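Local coordinates for protein MSM0273 (Mycobacterium smegmatis, PDB 5L37) that probably caps the fivefold vertices of a bacterial microcompartment shell, as a pentameric structural protein of the EutN/CcmL family, at residues C[13-16]-C[17-21]; C[51-54]-C[55-59]. All blocks are in the same frame, centred on the assembly; numbering follows the deposited sequence.

Interaction 1 of 2, residues C[13-16]-C[17-21]; sequences TRRI and EGIPA
With CG anti to its carbonyl carbon (chi1 -52°) and the chain extended from there to NE, Arg15 reaches alongside the turn that follows it, and Ile19, its CG1 likewise anti to the carbonyl carbon (chi1 -66°), brings CD1 to the base of the arginine. The two side chains cross at about a right angle. Ile19 CD1 lies 3.9 Å from Arg15 CB, while at the far end Ile19 CG2 meets Arg15 NH1 at 3.8 Å, so the isoleucine touches both the base and the tip of the arginine. Beyond it, NH1 donates to a water at the guanidinium edge, in plane, and this water passes a bond of 2.8 Å to Pro20 O. Together with that water, the bond from NE to Ser12 OG helps to fix the guanidinium. Between the two side chains the backbone reverses in an open turn whose Glu17 and Gly18 angles resemble type II. A water bridges it, donating to Ile16 O at 2.8 Å and accepting from Ile19 N at 3.1 Å. Glu17 O meanwhile receives Trp61 NE1 of a neighbouring subunit, and Arg14 and Arg15 join an antiparallel ladder with a strand of that same subunit. Such a water-bridged turn, after a short strand that extends the sheet of the neighbouring subunit, here forms part of the subunit interface of an EutN/CcmL pentamer.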
loop_
_atom_site.group_PDB
_atom_site.type_symbol
_atom_site.label_atom_id
_atom_site.label_comp_id
_atom_site.label_asym_id
_atom_site.label_seq_id
_atom_site.Cartn_x
_atom_site.Cartn_y
_atom_site.Cartn_z
ATOM N N THR C 13 17.740 10.068 16.948
ATOM C CA THR C 13 18.729 9.862 18.009
ATOM C C THR C 13 19.384 8.479 17.922
ATOM O O THR C 13 20.498 8.282 18.444
ATOM C CB THR C 13 18.148 10.109 19.369
ATOM O OG1 THR C 13 16.993 9.297 19.520
ATOM C CG2 THR C 13 17.693 11.566 19.456
ATOM N N ARG C 14 18.663 7.513 17.347
ATOM C CA ARG C 14 19.208 6.183 17.083
ATOM C C ARG C 14 18.346 5.520 16.026
ATOM O O ARG C 14 17.207 5.922 15.823
ATOM C CB ARG C 14 19.283 5.321 18.330
ATOM C CG ARG C 14 18.007 4.880 18.890
ATOM C CD ARG C 14 18.263 3.918 20.060
ATOM N NE ARG C 14 16.999 3.498 20.656
ATOM C CZ ARG C 14 16.895 2.584 21.616
ATOM N NH1 ARG C 14 17.981 1.980 22.088
ATOM N NH2 ARG C 14 15.703 2.279 22.101
ATOM N N ARG C 15 18.926 4.570 15.309
ATOM C CA ARG C 15 18.235 3.905 14.192
ATOM C C ARG C 15 18.536 2.437 14.222
ATOM O O ARG C 15 19.569 2.044 14.720
ATOM C CB ARG C 15 18.699 4.441 12.837
ATOM C CG ARG C 15 18.661 5.937 12.679
ATOM C CD ARG C 15 19.436 6.341 11.448
ATOM N NE ARG C 15 19.316 7.780 11.164
ATOM C CZ ARG C 15 19.776 8.351 10.060
ATOM N NH1 ARG C 15 20.404 7.614 9.145
ATOM N NH2 ARG C 15 19.617 9.661 9.872
ATOM N N ILE C 16 17.634 1.616 13.652
ATOM C CA ILE C 16 17.971 0.209 13.419
ATOM C C ILE C 16 19.012 0.188 12.310
ATOM O O ILE C 16 19.262 1.203 11.621
ATOM C CB ILE C 16 16.768 -0.686 12.996
ATOM C CG1 ILE C 16 16.125 -0.151 11.728
ATOM C CG2 ILE C 16 15.740 -0.748 14.155
ATOM C CD1 ILE C 16 14.931 -1.084 11.295
ATOM N N GLU C 17 19.688 -0.943 12.209
ATOM C CA GLU C 17 20.714 -1.100 11.184
ATOM C C GLU C 17 20.131 -1.162 9.789
ATOM O O GLU C 17 18.948 -1.519 9.586
ATOM C CB GLU C 17 21.533 -2.378 11.426
ATOM C CG GLU C 17 22.249 -2.436 12.748
ATOM C CD GLU C 17 23.476 -1.604 12.840
ATOM O OE1 GLU C 17 23.794 -0.819 11.916
ATOM O OE2 GLU C 17 24.215 -1.849 13.818
ATOM N N GLY C 18 20.939 -0.765 8.796
ATOM C CA GLY C 18 20.511 -1.022 7.418
ATOM C C GLY C 18 19.920 0.173 6.694
ATOM O O GLY C 18 19.422 0.040 5.586
ATOM N N ILE C 19 19.927 1.334 7.337
ATOM C CA ILE C 19 19.492 2.576 6.674
ATOM C C ILE C 19 20.669 3.168 5.907
ATOM O O ILE C 19 21.733 3.367 6.464
ATOM C CB ILE C 19 18.876 3.546 7.695
ATOM C CG1 ILE C 19 17.578 2.882 8.202
ATOM C CG2 ILE C 19 18.606 4.955 7.070
ATOM C CD1 ILE C 19 17.039 3.507 9.388
ATOM N N PRO C 20 20.463 3.427 4.619
ATOM C CA PRO C 20 21.536 3.906 3.750
ATOM C C PRO C 20 21.916 5.336 4.058
ATOM O O PRO C 20 21.209 6.001 4.823
ATOM C CB PRO C 20 20.908 3.813 2.336
ATOM C CG PRO C 20 19.480 3.709 2.514
ATOM C CD PRO C 20 19.156 3.372 3.943
ATOM N N ALA C 21 22.995 5.806 3.429
ATOM C CA ALA C 21 23.361 7.221 3.422
ATOM C C ALA C 21 22.190 8.011 2.855
ATOM O O ALA C 21 21.520 7.562 1.947
ATOM C CB ALA C 21 24.605 7.462 2.552
HETATM O O HOH W 1 21.459 8.198 6.554
HETATM O O HOH W 2 21.760 5.075 9.388
HETATM O O HOH W 3 21.086 2.461 9.962
#

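Interaction 2 of 2, residues C[51-54]-C[55-59]; sequences LIAQ and GSVAS
Strand 51-54 runs extended up to Gln54, and Gly55, with a positive phi of 90°, breaks it and swings the chain into the short, weakly bonded helix 56-60. This strand-to-helix junction belongs to the EutN/CcmL fold, a member of the OB clan, in which strand 49-54 lies between strands 2-9 and 71-76 of an antiparallel sheet. The first bond of the turn runs from Ala58 N to Gly55 O, 3.0 Å long, and the next, from Ser59 N to Ser56 O, is weak.

The first turn of the helix sits just beyond the strand end, which Val57 and Ala58 touch. Ala53 and Val57 make the apolar part of this contact, Ala53 CB standing 4.1 Å from Val57 CG2. A chi1 of -53° sets Val57 CG1 anti to the carbonyl carbon and so leaves CG2 between the backbone N and the carbonyl carbon, from which it also reaches Gln54 O at 3.6 Å. One residue on, Ala58 points its CB at the strand and rests 3.9 Å from Ala53 O. Ala53, Val57 and Ala58 are all buried, and the contact they make is small.

Neighbouring subunits complete the surroundings. Ser56 packs on Ser56 of both adjacent chains, which places the start of the helix around the fivefold axis, and Gln54 N is bonded to Asp70 OD2 of one of them. At the bend between strand and helix, a single water spans the gap: it donates to Gln54 O at 2.8 Å and accepts from Val57 N at 3.1 Å, tying the last strand carbonyl to the first turn of the helix.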
loop_
_atom_site.group_PDB
_atom_site.type_symbol
_atom_site.label_atom_id
_atom_site.label_comp_id
_atom_site.label_asym_id
_atom_site.label_seq_id
_atom_site.Cartn_x
_atom_site.Cartn_y
_atom_site.Cartn_z
ATOM N N LEU C 51 8.952 15.205 -5.799
ATOM C CA LEU C 51 8.112 14.091 -6.211
ATOM C C LEU C 51 8.491 12.881 -5.354
ATOM O O LEU C 51 9.673 12.570 -5.250
ATOM C CB LEU C 51 8.372 13.801 -7.689
ATOM C CG LEU C 51 7.475 12.810 -8.396
ATOM C CD1 LEU C 51 6.001 13.370 -8.309
ATOM C CD2 LEU C 51 7.992 12.653 -9.828
ATOM N N ILE C 52 7.513 12.236 -4.726
ATOM C CA ILE C 52 7.751 11.123 -3.805
ATOM C C ILE C 52 7.124 9.848 -4.308
ATOM O O ILE C 52 5.959 9.871 -4.766
ATOM C CB ILE C 52 7.178 11.441 -2.419
ATOM C CG1 ILE C 52 8.055 12.595 -1.875
ATOM C CG2 ILE C 52 7.242 10.210 -1.504
ATOM C CD1 ILE C 52 7.503 13.173 -0.662
ATOM N N ALA C 53 7.858 8.745 -4.193
ATOM C CA ALA C 53 7.265 7.398 -4.399
ATOM C C ALA C 53 7.169 6.675 -3.071
ATOM O O ALA C 53 8.022 6.868 -2.192
ATOM C CB ALA C 53 8.103 6.580 -5.369
ATOM N N GLN C 54 6.109 5.870 -2.909
ATOM C CA GLN C 54 5.843 5.217 -1.611
ATOM C C GLN C 54 5.775 3.711 -1.723
ATOM O O GLN C 54 5.520 3.145 -2.807
ATOM C CB GLN C 54 4.519 5.719 -1.054
ATOM C CG GLN C 54 4.529 7.217 -0.743
ATOM C CD GLN C 54 3.179 7.659 -0.248
ATOM O OE1 GLN C 54 2.307 8.030 -1.026
ATOM N NE2 GLN C 54 2.971 7.539 1.057
ATOM N N GLY C 55 5.955 3.053 -0.586
ATOM C CA GLY C 55 5.824 1.595 -0.547
ATOM C C GLY C 55 7.135 0.906 -0.827
ATOM O O GLY C 55 8.242 1.489 -0.694
ATOM N N SER C 56 7.039 -0.372 -1.225
ATOM C CA SER C 56 8.236 -1.177 -1.369
ATOM C C SER C 56 9.110 -0.680 -2.522
ATOM O O SER C 56 10.320 -0.959 -2.506
ATOM C CB SER C 56 7.898 -2.654 -1.532
ATOM O OG SER C 56 7.175 -2.838 -2.704
ATOM N N VAL C 57 8.551 0.067 -3.476
ATOM C CA VAL C 57 9.402 0.558 -4.567
ATOM C C VAL C 57 10.421 1.586 -4.053
ATOM O O VAL C 57 11.482 1.752 -4.669
ATOM C CB VAL C 57 8.588 1.171 -5.744
ATOM C CG1 VAL C 57 7.508 0.165 -6.234
ATOM C CG2 VAL C 57 7.983 2.521 -5.390
ATOM N N ALA C 58 10.131 2.238 -2.929
ATOM C CA ALA C 58 11.128 3.154 -2.333
ATOM C C ALA C 58 12.361 2.404 -1.836
ATOM O O ALA C 58 13.489 2.769 -2.131
ATOM C CB ALA C 58 10.479 3.958 -1.184
ATOM N N SER C 59 12.146 1.240 -1.242
ATOM C CA SER C 59 13.234 0.425 -0.728
ATOM C C SER C 59 13.970 -0.277 -1.886
ATOM O O SER C 59 15.205 -0.421 -1.876
ATOM C CB SER C 59 12.632 -0.603 0.263
ATOM O OG SER C 59 13.535 -1.630 0.632
HETATM O O HOH W 4 5.478 0.557 -3.834
#

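How the interactions relate
Interactions 1 and 2 follow one another along the chain, their centres 18 Å apart and their nearest atoms about 7 Å apart, without touching. Both meet the second subunit, by different surfaces: 17-21 reaches Trp61 of that subunit, the residue just after its helix 56-60, whereas 55-59 packs against the same helix. Pro68 provides another connection. Within the chain it lies against Ile16 and Ile19 of interaction 1, and the equivalent proline of the third subunit covers Ala53 of interaction 2. Each chain thus contributes a peripheral turn and a helix near the fivefold axis to the closed ring of the pentamer.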